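Local structure of HK97 Family Phage Portal Protein (Corynebacterium diphtheriae, 3KDR) at residues E6-R11 and E135-A140; T29-T34 and H62-T67; L72-A77 and G128-A133; N153-I158 and H203-E208. The protein probably forms the twelve-subunit portal ring of an HK97-like phage, the channel through which DNA enters and leaves the capsid. One frame throughout, in Å; residues are numbered along the deposited sequence.

How the contacts relate
Contacts 2 and 3 lie in the helical body and share helix 60-74: contact 2 packs its middle side-on against helix 18-33 through apolar side chains, whereas contact 3 holds its C-terminal end through backbone hydrogen bonds. Contact 1 is only partly buried. It sets the N-terminal segment 6-11 on helix 134-152 with one hydroxyl and one valine, and touches contact 3 where Thr9, Thr10 and Arg11 meet Leu130 and where Arg11 meets Asn74. Contact 4, centred about 31 Å from the centre of the chain, follows helix 134-152 in sequence; it is a buried backbone ladder, and Glu204 there forms a salt bridge with a neighbouring subunit.

Contact 1 (E6-R11 and E135-A140)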
loop_
_atom_site.group_PDB
_atom_site.type_symbol
_atom_site.label_atom_id
_atom_site.label_comp_id
_atom_site.label_asym_id
_atom_site.label_seq_id
_atom_site.Cartn_x
_atom_site.Cartn_y
_atom_site.Cartn_z
ATOM N N GLU C 6 -13.028 -19.902 -36.906
ATOM C CA GLU C 6 -12.745 -20.956 -35.915
ATOM C C GLU C 6 -11.302 -20.749 -35.380
ATOM O O GLU C 6 -11.083 -19.849 -34.561
ATOM C CB GLU C 6 -13.094 -22.356 -36.518
ATOM C CG GLU C 6 -12.159 -23.573 -36.232
ATOM C CD GLU C 6 -11.556 -24.152 -37.538
ATOM O OE1 GLU C 6 -12.362 -24.360 -38.499
ATOM O OE2 GLU C 6 -10.297 -24.379 -37.584
ATOM N N ALA C 7 -10.336 -21.526 -35.858
ATOM C CA ALA C 7 -9.005 -21.446 -35.358
ATOM C C ALA C 7 -8.402 -20.319 -36.141
ATOM O O ALA C 7 -8.955 -19.865 -37.128
ATOM C CB ALA C 7 -8.278 -22.707 -35.595
ATOM N N VAL C 8 -7.293 -19.821 -35.667
ATOM C CA VAL C 8 -6.616 -18.782 -36.362
ATOM C C VAL C 8 -5.526 -19.523 -37.080
ATOM O O VAL C 8 -4.586 -19.993 -36.462
ATOM C CB VAL C 8 -5.999 -17.759 -35.402
ATOM C CG1 VAL C 8 -4.992 -16.929 -36.119
ATOM C CG2 VAL C 8 -7.026 -16.878 -34.806
ATOM N N THR C 9 -5.637 -19.675 -38.376
ATOM C CA THR C 9 -4.636 -20.447 -39.097
ATOM C C THR C 9 -3.935 -19.688 -40.215
ATOM O O THR C 9 -2.918 -20.137 -40.692
ATOM C CB THR C 9 -5.274 -21.761 -39.674
ATOM O OG1 THR C 9 -6.554 -21.482 -40.286
ATOM C CG2 THR C 9 -5.422 -22.807 -38.545
ATOM N N THR C 10 -4.494 -18.554 -40.643
ATOM C CA THR C 10 -3.916 -17.786 -41.716
ATOM C C THR C 10 -3.286 -16.541 -41.167
ATOM O O THR C 10 -3.598 -16.092 -40.054
ATOM C CB THR C 10 -4.944 -17.457 -42.807
ATOM O OG1 THR C 10 -5.855 -16.449 -42.379
ATOM C CG2 THR C 10 -5.704 -18.678 -43.166
ATOM N N ARG C 11 -2.375 -15.979 -41.947
ATOM C CA ARG C 11 -1.650 -14.775 -41.525
ATOM C C ARG C 11 -2.597 -13.603 -41.347
ATOM O O ARG C 11 -2.426 -12.787 -40.457
ATOM C CB ARG C 11 -0.623 -14.409 -42.553
ATOM C CG ARG C 11 0.175 -13.219 -42.192
ATOM C CD ARG C 11 0.939 -12.765 -43.395
ATOM N NE ARG C 11 1.954 -13.748 -43.787
ATOM C CZ ARG C 11 2.998 -13.479 -44.561
ATOM N NH1 ARG C 11 3.186 -12.264 -45.044
ATOM N NH2 ARG C 11 3.872 -14.420 -44.826
ATOM N N GLU C 135 -2.655 -22.046 -31.896
ATOM C CA GLU C 135 -3.554 -22.190 -30.761
ATOM C C GLU C 135 -3.562 -20.944 -29.876
ATOM O O GLU C 135 -4.581 -20.550 -29.361
ATOM C CB GLU C 135 -3.090 -23.376 -29.942
ATOM C CG GLU C 135 -4.120 -23.924 -29.022
ATOM C CD GLU C 135 -3.568 -25.030 -28.076
ATOM O OE1 GLU C 135 -2.608 -25.745 -28.522
ATOM O OE2 GLU C 135 -4.084 -25.132 -26.898
ATOM N N THR C 136 -2.425 -20.296 -29.683
ATOM C CA THR C 136 -2.424 -19.184 -28.737
ATOM C C THR C 136 -3.047 -17.986 -29.394
ATOM O O THR C 136 -3.694 -17.206 -28.738
ATOM C CB THR C 136 -1.052 -18.929 -28.062
ATOM O OG1 THR C 136 -0.457 -17.734 -28.528
ATOM C CG2 THR C 136 -0.150 -20.041 -28.377
ATOM N N PHE C 137 -2.905 -17.852 -30.692
ATOM C CA PHE C 137 -3.655 -16.808 -31.422
ATOM C C PHE C 137 -5.153 -17.039 -31.424
ATOM O O PHE C 137 -5.903 -16.081 -31.430
ATOM C CB PHE C 137 -3.249 -16.703 -32.905
ATOM C CG PHE C 137 -1.825 -16.337 -33.137
ATOM C CD1 PHE C 137 -1.087 -15.694 -32.176
ATOM C CD2 PHE C 137 -1.242 -16.595 -34.341
ATOM C CE1 PHE C 137 0.204 -15.331 -32.407
ATOM C CE2 PHE C 137 0.036 -16.256 -34.568
ATOM C CZ PHE C 137 0.769 -15.632 -33.593
ATOM N N THR C 138 -5.596 -18.278 -31.475
ATOM C CA THR C 138 -6.999 -18.512 -31.433
ATOM C C THR C 138 -7.500 -18.091 -30.083
ATOM O O THR C 138 -8.439 -17.294 -29.948
ATOM C CB THR C 138 -7.302 -19.967 -31.594
ATOM O OG1 THR C 138 -6.787 -20.418 -32.850
ATOM C CG2 THR C 138 -8.782 -20.209 -31.531
ATOM N N ASP C 139 -6.846 -18.608 -29.071
ATOM C CA ASP C 139 -7.162 -18.224 -27.727
ATOM C C ASP C 139 -7.143 -16.711 -27.558
ATOM O O ASP C 139 -7.979 -16.166 -26.888
ATOM C CB ASP C 139 -6.157 -18.867 -26.765
ATOM C CG ASP C 139 -6.299 -18.344 -25.281
ATOM O OD1 ASP C 139 -7.444 -18.497 -24.718
ATOM O OD2 ASP C 139 -5.278 -17.808 -24.681
ATOM N N ALA C 140 -6.173 -16.040 -28.146
ATOM C CA ALA C 140 -6.041 -14.597 -27.950
ATOM C C ALA C 140 -7.213 -13.873 -28.554
ATOM O O ALA C 140 -7.721 -12.901 -27.976
ATOM C CB ALA C 140 -4.789 -14.084 -28.545
#
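Val8 and Thr138 make the central pair of this contact. The backbone N of Val8 donates to Thr138 OG1 at 2.9 Å, with an N-H...O angle of 156°. Thr138 sets its hydroxyl anti to its own carbonyl carbon (chi1 -60°), which turns CG2 the other way, to lie 3.8 Å from Glu6 O; the two branches thus follow the incoming chain over Glu6, Ala7 and Val8. The Val8 side chain points at the helix and lays both methyls against it at Phe137. Its CG1 sits 3.7 Å from Phe137 CB, the two side chains crossing at about a right angle, while CG2 rests 3.6 Å from Phe137 O.

One shell out, the Thr138 hydroxyl, which takes the N-H of Val8 from the arm, gives its own proton to Ser134 O, one turn back in its helix, and this pair of bonds probably holds its rotation. The Phe137 ring leads on from Val8 to Ala14 and Ile17. Thr10 is the N-cap of helix 11-14, and Glu13 OE1 reaches back to accept from Thr9 N and from Thr10 N, the latter as in a capping box. The segment 6-11 is thus an N-terminal arm laid on the long helix 134-152 just before it enters a capped helix start.

Contact 2 (T29-T34 and H62-T67)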
loop_
_atom_site.group_PDB
_atom_site.type_symbol
_atom_site.label_atom_id
_atom_site.label_comp_id
_atom_site.label_asym_id
_atom_site.label_seq_id
_atom_site.Cartn_x
_atom_site.Cartn_y
_atom_site.Cartn_z
ATOM N N THR C 29 9.495 -4.262 -39.250
ATOM C CA THR C 29 9.816 -2.948 -39.791
ATOM C C THR C 29 11.214 -2.563 -39.387
ATOM O O THR C 29 11.920 -1.842 -40.104
ATOM C CB THR C 29 8.850 -1.900 -39.315
ATOM O OG1 THR C 29 8.899 -1.861 -37.890
ATOM C CG2 THR C 29 7.433 -2.289 -39.753
ATOM N N THR C 30 11.644 -3.058 -38.248
ATOM C CA THR C 30 13.001 -2.763 -37.845
ATOM C C THR C 30 13.964 -3.433 -38.792
ATOM O O THR C 30 14.872 -2.824 -39.265
ATOM C CB THR C 30 13.195 -3.234 -36.434
ATOM O OG1 THR C 30 12.179 -2.611 -35.642
ATOM C CG2 THR C 30 14.544 -2.860 -35.905
ATOM N N VAL C 31 13.721 -4.703 -39.070
ATOM C CA VAL C 31 14.524 -5.429 -40.009
ATOM C C VAL C 31 14.546 -4.668 -41.283
ATOM O O VAL C 31 15.622 -4.312 -41.749
ATOM C CB VAL C 31 13.986 -6.836 -40.300
ATOM C CG1 VAL C 31 14.738 -7.428 -41.421
ATOM C CG2 VAL C 31 14.103 -7.701 -39.057
ATOM N N ALA C 32 13.365 -4.384 -41.828
ATOM C CA ALA C 32 13.265 -3.635 -43.084
ATOM C C ALA C 32 14.026 -2.328 -43.067
ATOM O O ALA C 32 14.617 -1.987 -44.035
ATOM C CB ALA C 32 11.855 -3.381 -43.466
ATOM N N ARG C 33 14.072 -1.619 -41.965
ATOM C CA ARG C 33 14.720 -0.322 -41.982
ATOM C C ARG C 33 16.214 -0.413 -41.857
ATOM O O ARG C 33 16.938 0.561 -42.035
ATOM C CB ARG C 33 14.210 0.527 -40.848
ATOM C CG ARG C 33 12.786 0.879 -41.000
ATOM C CD ARG C 33 12.334 1.736 -39.870
ATOM N NE ARG C 33 13.348 2.723 -39.576
ATOM C CZ ARG C 33 13.529 3.285 -38.384
ATOM N NH1 ARG C 33 12.719 2.991 -37.348
ATOM N NH2 ARG C 33 14.503 4.188 -38.230
ATOM N N THR C 34 16.697 -1.580 -41.543
ATOM C CA THR C 34 18.075 -1.661 -41.182
ATOM C C THR C 34 18.941 -1.958 -42.410
ATOM O O THR C 34 18.721 -2.925 -43.116
ATOM C CB THR C 34 18.246 -2.737 -40.162
ATOM O OG1 THR C 34 17.338 -2.475 -39.086
ATOM C CG2 THR C 34 19.678 -2.767 -39.671
ATOM N N HIS C 62 10.355 -2.894 -49.039
ATOM C CA HIS C 62 9.249 -3.839 -48.982
ATOM C C HIS C 62 9.744 -5.269 -49.191
ATOM O O HIS C 62 9.178 -6.222 -48.673
ATOM C CB HIS C 62 8.103 -3.417 -49.923
ATOM C CG HIS C 62 7.587 -1.999 -49.657
ATOM N ND1 HIS C 62 6.604 -1.712 -48.715
ATOM C CD2 HIS C 62 7.937 -0.796 -50.206
ATOM C CE1 HIS C 62 6.367 -0.410 -48.717
ATOM N NE2 HIS C 62 7.166 0.171 -49.603
ATOM N N ARG C 63 10.868 -5.434 -49.862
ATOM C CA ARG C 63 11.368 -6.770 -50.076
ATOM C C ARG C 63 11.779 -7.338 -48.751
ATOM O O ARG C 63 11.514 -8.469 -48.461
ATOM C CB ARG C 63 12.528 -6.734 -51.068
ATOM C CG ARG C 63 13.280 -8.048 -51.146
ATOM C CD ARG C 63 14.578 -7.990 -51.948
ATOM N NE ARG C 63 15.529 -7.039 -51.415
ATOM C CZ ARG C 63 16.559 -6.542 -52.107
ATOM N NH1 ARG C 63 16.785 -6.920 -53.356
ATOM N NH2 ARG C 63 17.376 -5.662 -51.559
HETATM N N MSE C 64 12.437 -6.540 -47.942
HETATM C CA MSE C 64 12.903 -7.063 -46.704
HETATM C C MSE C 64 11.741 -7.238 -45.774
HETATM O O MSE C 64 11.695 -8.161 -45.002
HETATM C CB MSE C 64 13.933 -6.120 -46.084
HETATM C CG MSE C 64 14.772 -6.768 -44.951
HETATM SE SE MSE C 64 15.490 -8.500 -45.433
HETATM C CE MSE C 64 17.117 -7.881 -46.279
ATOM N N LEU C 65 10.807 -6.325 -45.850
ATOM C CA LEU C 65 9.702 -6.343 -44.955
ATOM C C LEU C 65 8.897 -7.623 -45.167
ATOM O O LEU C 65 8.520 -8.321 -44.206
ATOM C CB LEU C 65 8.826 -5.134 -45.230
ATOM C CG LEU C 65 7.565 -4.997 -44.392
ATOM C CD1 LEU C 65 7.961 -4.788 -43.032
ATOM C CD2 LEU C 65 6.725 -3.870 -44.857
ATOM N N ALA C 66 8.618 -7.925 -46.435
ATOM C CA ALA C 66 7.814 -9.077 -46.764
ATOM C C ALA C 66 8.507 -10.373 -46.305
ATOM O O ALA C 66 7.865 -11.374 -45.929
ATOM C CB ALA C 66 7.589 -9.109 -48.241
ATOM N N THR C 67 9.820 -10.355 -46.416
ATOM C CA THR C 67 10.689 -11.473 -46.061
ATOM C C THR C 67 10.711 -11.726 -44.579
ATOM O O THR C 67 10.656 -12.856 -44.125
ATOM C CB THR C 67 12.137 -11.158 -46.498
ATOM O OG1 THR C 67 12.114 -10.754 -47.878
ATOM C CG2 THR C 67 13.018 -12.317 -46.343
#
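The carbonyl oxygen of Arg63 is gripped by two donors, both from Thr67 one turn further along the helix. Thr67 OG1 approaches it in the carbonyl plane, and Thr67 N adds the ordinary helical bond, 3.3 Å from Arg63 O. Thr67 OG1 is itself hydrogen-bonded to Trp79 NE1, so the hydroxyl links helix 60-74 to strand 76-83. Just past helix 18-33, Thr34 OG1 donates back to Thr30 O, but from 36° above the carbonyl plane.

Between the two helices the contact is wholly apolar. Their axes come within 8.0 Å at 146° between the N-to-C directions, a roughly antiparallel crossing, and Ala32 and Leu65 bring their CA atoms nearest, 4.9 Å apart. Ala32 CB lies 3.9 Å from Leu65 CB, while Ala32 CA is 3.9 Å from CG of the selenomethionine Met64. Val31 CG1 comes to 3.6 Å from the same Met64 CG, the two side chains crossing at about a right angle. Met64 starts anti to its backbone N and then bends twice, which leads its selenium end away from Val31 and Ala32. Leu65 CD1 reaches Thr29 CG2 at 4.2 Å, and these two side chains run alongside each other in the same direction.

Helix 247-270 continues the apolar layer, with Val259 on Val31 and Ile266 on Met64. Arg63 bonds Ala92 O of strand 89-95 and Phe45 O, and makes a cation-pi contact with Trp79, while Leu65 packs on Ile125 of a neighbouring subunit.

Contact 3 (L72-A77 and G128-A133); sequences LFNGVA and GLLTHA
The Phe73 ring presents an edge to Leu130: CD1 is 4.1 Å from Leu130 CG, which lies near the ring plane, and Leu129 CB approaches obliquely. Beyond this pair the ring packs on Ala14 and Val20. The Asn74 side chain crosses Leu130 obliquely, its ND2 3.8 Å from Leu130 CD1. Leu72 and Leu129 extend side by side, Leu72 CG meeting Leu129 CD1 at 4.1 Å. The His132 ring meets that of His126 with the planes at about 90°.

Here the C-terminal end of helix 60-74 meets the N-terminal end of the short helix 129-132. Leu129 N donates to Leu72 O at 3.0 Å and Leu130 N to Phe73 O, also at 3.0 Å, each in the carbonyl plane and on a lone pair. End carbonyls of one helix thus satisfy first amides of the next. Gly128, the N-cap, has no side chain to hold the backbones apart, and its CA makes a CA-H...O contact with Leu72 O at 3.5 Å. Gly128 O accepts from both Thr131 N and His132 N. Gly75, with positive phi (89°), turns the chain toward strand 76-83 and is itself backbone-bonded to Gly124.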
loop_
_atom_site.group_PDB
_atom_site.type_symbol
_atom_site.label_atom_id
_atom_site.label_comp_id
_atom_site.label_asym_id
_atom_site.label_seq_id
_atom_site.Cartn_x
_atom_site.Cartn_y
_atom_site.Cartn_z
ATOM N N LEU C 72 8.805 -15.024 -40.163
ATOM C CA LEU C 72 8.172 -15.015 -38.865
ATOM C C LEU C 72 6.969 -15.925 -38.753
ATOM O O LEU C 72 6.863 -16.687 -37.820
ATOM C CB LEU C 72 7.697 -13.617 -38.684
ATOM C CG LEU C 72 7.277 -13.067 -37.353
ATOM C CD1 LEU C 72 8.354 -13.221 -36.325
ATOM C CD2 LEU C 72 7.046 -11.606 -37.625
ATOM N N PHE C 73 6.047 -15.781 -39.706
ATOM C CA PHE C 73 4.830 -16.565 -39.772
ATOM C C PHE C 73 4.942 -17.919 -40.384
ATOM O O PHE C 73 4.300 -18.844 -39.906
ATOM C CB PHE C 73 3.790 -15.809 -40.557
ATOM C CG PHE C 73 3.251 -14.663 -39.822
ATOM C CD1 PHE C 73 2.292 -14.855 -38.859
ATOM C CD2 PHE C 73 3.731 -13.401 -40.033
ATOM C CE1 PHE C 73 1.802 -13.823 -38.148
ATOM C CE2 PHE C 73 3.220 -12.349 -39.308
ATOM C CZ PHE C 73 2.243 -12.571 -38.371
ATOM N N ASN C 74 5.706 -18.048 -41.467
ATOM C CA ASN C 74 5.758 -19.312 -42.193
ATOM C C ASN C 74 7.064 -20.057 -42.095
ATOM O O ASN C 74 7.150 -21.187 -42.467
ATOM C CB ASN C 74 5.408 -19.043 -43.616
ATOM C CG ASN C 74 3.965 -18.933 -43.795
ATOM O OD1 ASN C 74 3.293 -19.941 -43.896
ATOM N ND2 ASN C 74 3.441 -17.707 -43.793
ATOM N N GLY C 75 8.103 -19.437 -41.587
ATOM C CA GLY C 75 9.349 -20.187 -41.375
ATOM C C GLY C 75 10.312 -20.209 -42.552
ATOM O O GLY C 75 11.436 -20.709 -42.413
ATOM N N VAL C 76 9.887 -19.669 -43.690
ATOM C CA VAL C 76 10.699 -19.672 -44.887
ATOM C C VAL C 76 10.335 -18.492 -45.715
ATOM O O VAL C 76 9.261 -17.945 -45.513
ATOM C CB VAL C 76 10.390 -20.870 -45.729
ATOM C CG1 VAL C 76 10.994 -22.067 -45.132
ATOM C CG2 VAL C 76 8.904 -21.000 -45.836
ATOM N N ALA C 77 11.210 -18.115 -46.652
ATOM C CA ALA C 77 10.913 -17.025 -47.603
ATOM C C ALA C 77 11.658 -17.308 -48.854
ATOM O O ALA C 77 12.647 -18.000 -48.795
ATOM C CB ALA C 77 11.325 -15.693 -47.063
ATOM N N GLY C 128 7.658 -21.121 -38.020
ATOM C CA GLY C 128 6.632 -20.123 -38.253
ATOM C C GLY C 128 5.563 -20.135 -37.192
ATOM O O GLY C 128 5.098 -21.198 -36.744
ATOM N N LEU C 129 5.166 -18.940 -36.802
ATOM C CA LEU C 129 4.134 -18.774 -35.816
ATOM C C LEU C 129 2.799 -19.379 -36.240
ATOM O O LEU C 129 1.984 -19.750 -35.407
ATOM C CB LEU C 129 3.908 -17.294 -35.570
ATOM C CG LEU C 129 5.108 -16.611 -34.955
ATOM C CD1 LEU C 129 4.786 -15.167 -34.931
ATOM C CD2 LEU C 129 5.405 -17.164 -33.553
ATOM N N LEU C 130 2.555 -19.431 -37.534
ATOM C CA LEU C 130 1.369 -20.098 -38.001
ATOM C C LEU C 130 1.414 -21.552 -37.700
ATOM O O LEU C 130 0.400 -22.156 -37.584
ATOM C CB LEU C 130 1.159 -19.919 -39.486
ATOM C CG LEU C 130 0.723 -18.514 -39.868
ATOM C CD1 LEU C 130 0.574 -18.465 -41.340
ATOM C CD2 LEU C 130 -0.561 -18.067 -39.160
ATOM N N THR C 131 2.566 -22.165 -37.592
ATOM C CA THR C 131 2.542 -23.519 -37.063
ATOM C C THR C 131 2.463 -23.410 -35.529
ATOM O O THR C 131 1.554 -23.890 -34.896
ATOM C CB THR C 131 3.770 -24.341 -37.519
ATOM O OG1 THR C 131 3.575 -24.771 -38.857
ATOM C CG2 THR C 131 3.936 -25.539 -36.680
ATOM N N HIS C 132 3.418 -22.741 -34.919
ATOM C CA HIS C 132 3.584 -22.916 -33.489
ATOM C C HIS C 132 2.556 -22.233 -32.661
ATOM O O HIS C 132 2.160 -22.758 -31.635
ATOM C CB HIS C 132 4.933 -22.430 -33.044
ATOM C CG HIS C 132 6.063 -23.137 -33.697
ATOM N ND1 HIS C 132 6.191 -24.506 -33.682
ATOM C CD2 HIS C 132 7.126 -22.663 -34.379
ATOM C CE1 HIS C 132 7.290 -24.841 -34.331
ATOM N NE2 HIS C 132 7.875 -23.742 -34.764
ATOM N N ALA C 133 2.154 -21.039 -33.045
ATOM C CA ALA C 133 1.400 -20.208 -32.126
ATOM C C ALA C 133 -0.047 -20.171 -32.553
ATOM O O ALA C 133 -0.804 -19.280 -32.141
ATOM C CB ALA C 133 1.981 -18.803 -32.053
#

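Contact 4 (N153-I158 and H203-E208); sequences NPAALI and HEMAKE
Two antiparallel strands meet here in an irregular ladder: Ala155 and Met205 are a non-hydrogen-bonded pair, flanked by a bond from Ala206 N to Pro154 O and a fairly long one, 3.3 Å, from Ala156 N to Glu204 O, while Leu157 and His203 are a hydrogen-bonded pair joined in both directions, with His203 N 2.9 Å from Leu157 O and nearly along its C=O axis.

Ala155 and the selenomethionine Met205 share one face. Met205 starts anti to its backbone N and bends back over Pro154 and Ala155, placing SE 3.8 Å from both Pro154 CB and Ala155 CB. Leu157 and His203 take the other face; there His203 CB lies 3.6 Å from Leu157 O, and the imidazole leads away, its edge toward that oxygen. The chain turns a corner at Ala156 and Glu204 has positive phi (71°), so the usual alternation is interrupted. Glu204 runs across this corner: its CB meets Ala156 CB at 3.7 Å and its CG meets Leu157 CB at 3.7 Å. Its carboxylate continues to a salt bridge with Arg184 of a neighbouring subunit, while Glu204 of another neighbouring subunit accepts from Ala155 N through OE1.

The ladder opens the two-stranded antiparallel sheet of 155-162 and 198-205, probably the clip domain, at the far end of the stem helices 134-152 and 208-225, as in other portal proteins. Helix 170-184 packs on Asn153 and Ile158, and Ile158 carries the sheet into the first of these neighbouring subunits by parallel pairing.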
loop_
_atom_site.group_PDB
_atom_site.type_symbol
_atom_site.label_atom_id
_atom_site.label_comp_id
_atom_site.label_asym_id
_atom_site.label_seq_id
_atom_site.Cartn_x
_atom_site.Cartn_y
_atom_site.Cartn_z
ATOM N N ASN C 153 -24.251 -10.113 -21.595
ATOM C CA ASN C 153 -24.971 -11.399 -21.364
ATOM C C ASN C 153 -24.121 -12.477 -20.742
ATOM O O ASN C 153 -23.710 -13.405 -21.409
ATOM C CB ASN C 153 -25.502 -11.947 -22.669
ATOM C CG ASN C 153 -26.660 -11.202 -23.122
ATOM O OD1 ASN C 153 -27.787 -11.692 -22.972
ATOM N ND2 ASN C 153 -26.443 -9.963 -23.617
ATOM N N PRO C 154 -23.846 -12.343 -19.465
ATOM C CA PRO C 154 -22.922 -13.171 -18.738
ATOM C C PRO C 154 -23.297 -14.607 -18.654
ATOM O O PRO C 154 -22.447 -15.430 -18.542
ATOM C CB PRO C 154 -22.985 -12.590 -17.332
ATOM C CG PRO C 154 -23.871 -11.379 -17.410
ATOM C CD PRO C 154 -24.084 -11.070 -18.785
ATOM N N ALA C 155 -24.580 -14.903 -18.675
ATOM C CA ALA C 155 -25.058 -16.272 -18.542
ATOM C C ALA C 155 -25.224 -16.912 -19.921
ATOM O O ALA C 155 -26.041 -16.486 -20.729
ATOM C CB ALA C 155 -26.369 -16.284 -17.747
ATOM N N ALA C 156 -24.422 -17.934 -20.183
ATOM C CA ALA C 156 -24.410 -18.600 -21.504
ATOM C C ALA C 156 -25.686 -19.360 -21.743
ATOM O O ALA C 156 -26.090 -19.502 -22.881
ATOM C CB ALA C 156 -23.228 -19.570 -21.649
ATOM N N LEU C 157 -26.311 -19.872 -20.689
ATOM C CA LEU C 157 -27.455 -20.738 -20.881
ATOM C C LEU C 157 -28.669 -20.310 -20.114
ATOM O O LEU C 157 -28.602 -20.190 -18.930
ATOM C CB LEU C 157 -27.110 -22.162 -20.465
ATOM C CG LEU C 157 -28.163 -23.107 -21.021
ATOM C CD1 LEU C 157 -27.615 -23.947 -22.156
ATOM C CD2 LEU C 157 -28.600 -23.933 -19.891
ATOM N N ILE C 158 -29.778 -20.159 -20.804
ATOM C CA ILE C 158 -31.063 -19.913 -20.189
ATOM C C ILE C 158 -31.925 -21.176 -20.129
ATOM O O ILE C 158 -32.070 -21.891 -21.128
ATOM C CB ILE C 158 -31.815 -18.833 -20.954
ATOM C CG1 ILE C 158 -30.958 -17.572 -21.035
ATOM C CG2 ILE C 158 -33.067 -18.492 -20.265
ATOM C CD1 ILE C 158 -30.644 -16.928 -19.653
ATOM N N HIS C 203 -27.888 -19.805 -16.137
ATOM C CA HIS C 203 -26.892 -20.817 -15.835
ATOM C C HIS C 203 -25.666 -20.513 -16.626
ATOM O O HIS C 203 -25.764 -19.884 -17.685
ATOM C CB HIS C 203 -27.418 -22.193 -16.229
ATOM C CG HIS C 203 -28.453 -22.724 -15.288
ATOM N ND1 HIS C 203 -29.778 -22.850 -15.626
ATOM C CD2 HIS C 203 -28.353 -23.084 -13.990
ATOM C CE1 HIS C 203 -30.436 -23.321 -14.592
ATOM N NE2 HIS C 203 -29.595 -23.477 -13.590
ATOM N N GLU C 204 -24.513 -20.948 -16.120
ATOM C CA GLU C 204 -23.222 -20.733 -16.779
ATOM C C GLU C 204 -22.760 -19.292 -16.745
ATOM O O GLU C 204 -22.357 -18.708 -17.778
ATOM C CB GLU C 204 -23.281 -21.137 -18.251
ATOM C CG GLU C 204 -23.990 -22.416 -18.516
ATOM C CD GLU C 204 -23.095 -23.590 -18.462
ATOM O OE1 GLU C 204 -22.187 -23.651 -17.555
ATOM O OE2 GLU C 204 -23.322 -24.444 -19.341
HETATM N N MSE C 205 -22.799 -18.701 -15.568
HETATM C CA MSE C 205 -22.369 -17.336 -15.481
HETATM C C MSE C 205 -20.894 -17.316 -15.679
HETATM O O MSE C 205 -20.200 -18.056 -15.045
HETATM C CB MSE C 205 -22.678 -16.733 -14.138
HETATM C CG MSE C 205 -22.747 -15.232 -14.226
HETATM SE SE MSE C 205 -24.583 -14.837 -14.703
HETATM C CE MSE C 205 -24.828 -13.116 -13.689
ATOM N N ALA C 206 -20.426 -16.445 -16.555
ATOM C CA ALA C 206 -19.026 -16.261 -16.818
ATOM C C ALA C 206 -18.254 -15.716 -15.645
ATOM O O ALA C 206 -18.773 -14.993 -14.780
ATOM C CB ALA C 206 -18.881 -15.348 -17.936
ATOM N N LYS C 207 -16.982 -16.061 -15.645
ATOM C CA LYS C 207 -16.049 -15.625 -14.619
ATOM C C LYS C 207 -15.387 -14.404 -15.111
ATOM O O LYS C 207 -14.566 -14.527 -15.993
ATOM C CB LYS C 207 -14.963 -16.679 -14.442
ATOM C CG LYS C 207 -15.480 -18.002 -14.016
ATOM C CD LYS C 207 -16.469 -17.836 -12.866
ATOM C CE LYS C 207 -16.306 -18.899 -11.796
ATOM N NZ LYS C 207 -16.230 -18.284 -10.448
ATOM N N GLU C 208 -15.716 -13.227 -14.586
ATOM C CA GLU C 208 -15.185 -12.028 -15.217
ATOM C C GLU C 208 -13.694 -11.899 -15.020
ATOM O O GLU C 208 -12.971 -11.540 -15.914
ATOM C CB GLU C 208 -15.928 -10.759 -14.816
ATOM C CG GLU C 208 -15.887 -10.388 -13.379
ATOM C CD GLU C 208 -16.580 -9.058 -13.090
ATOM O OE1 GLU C 208 -16.898 -8.330 -14.060
ATOM O OE2 GLU C 208 -16.789 -8.730 -11.888
#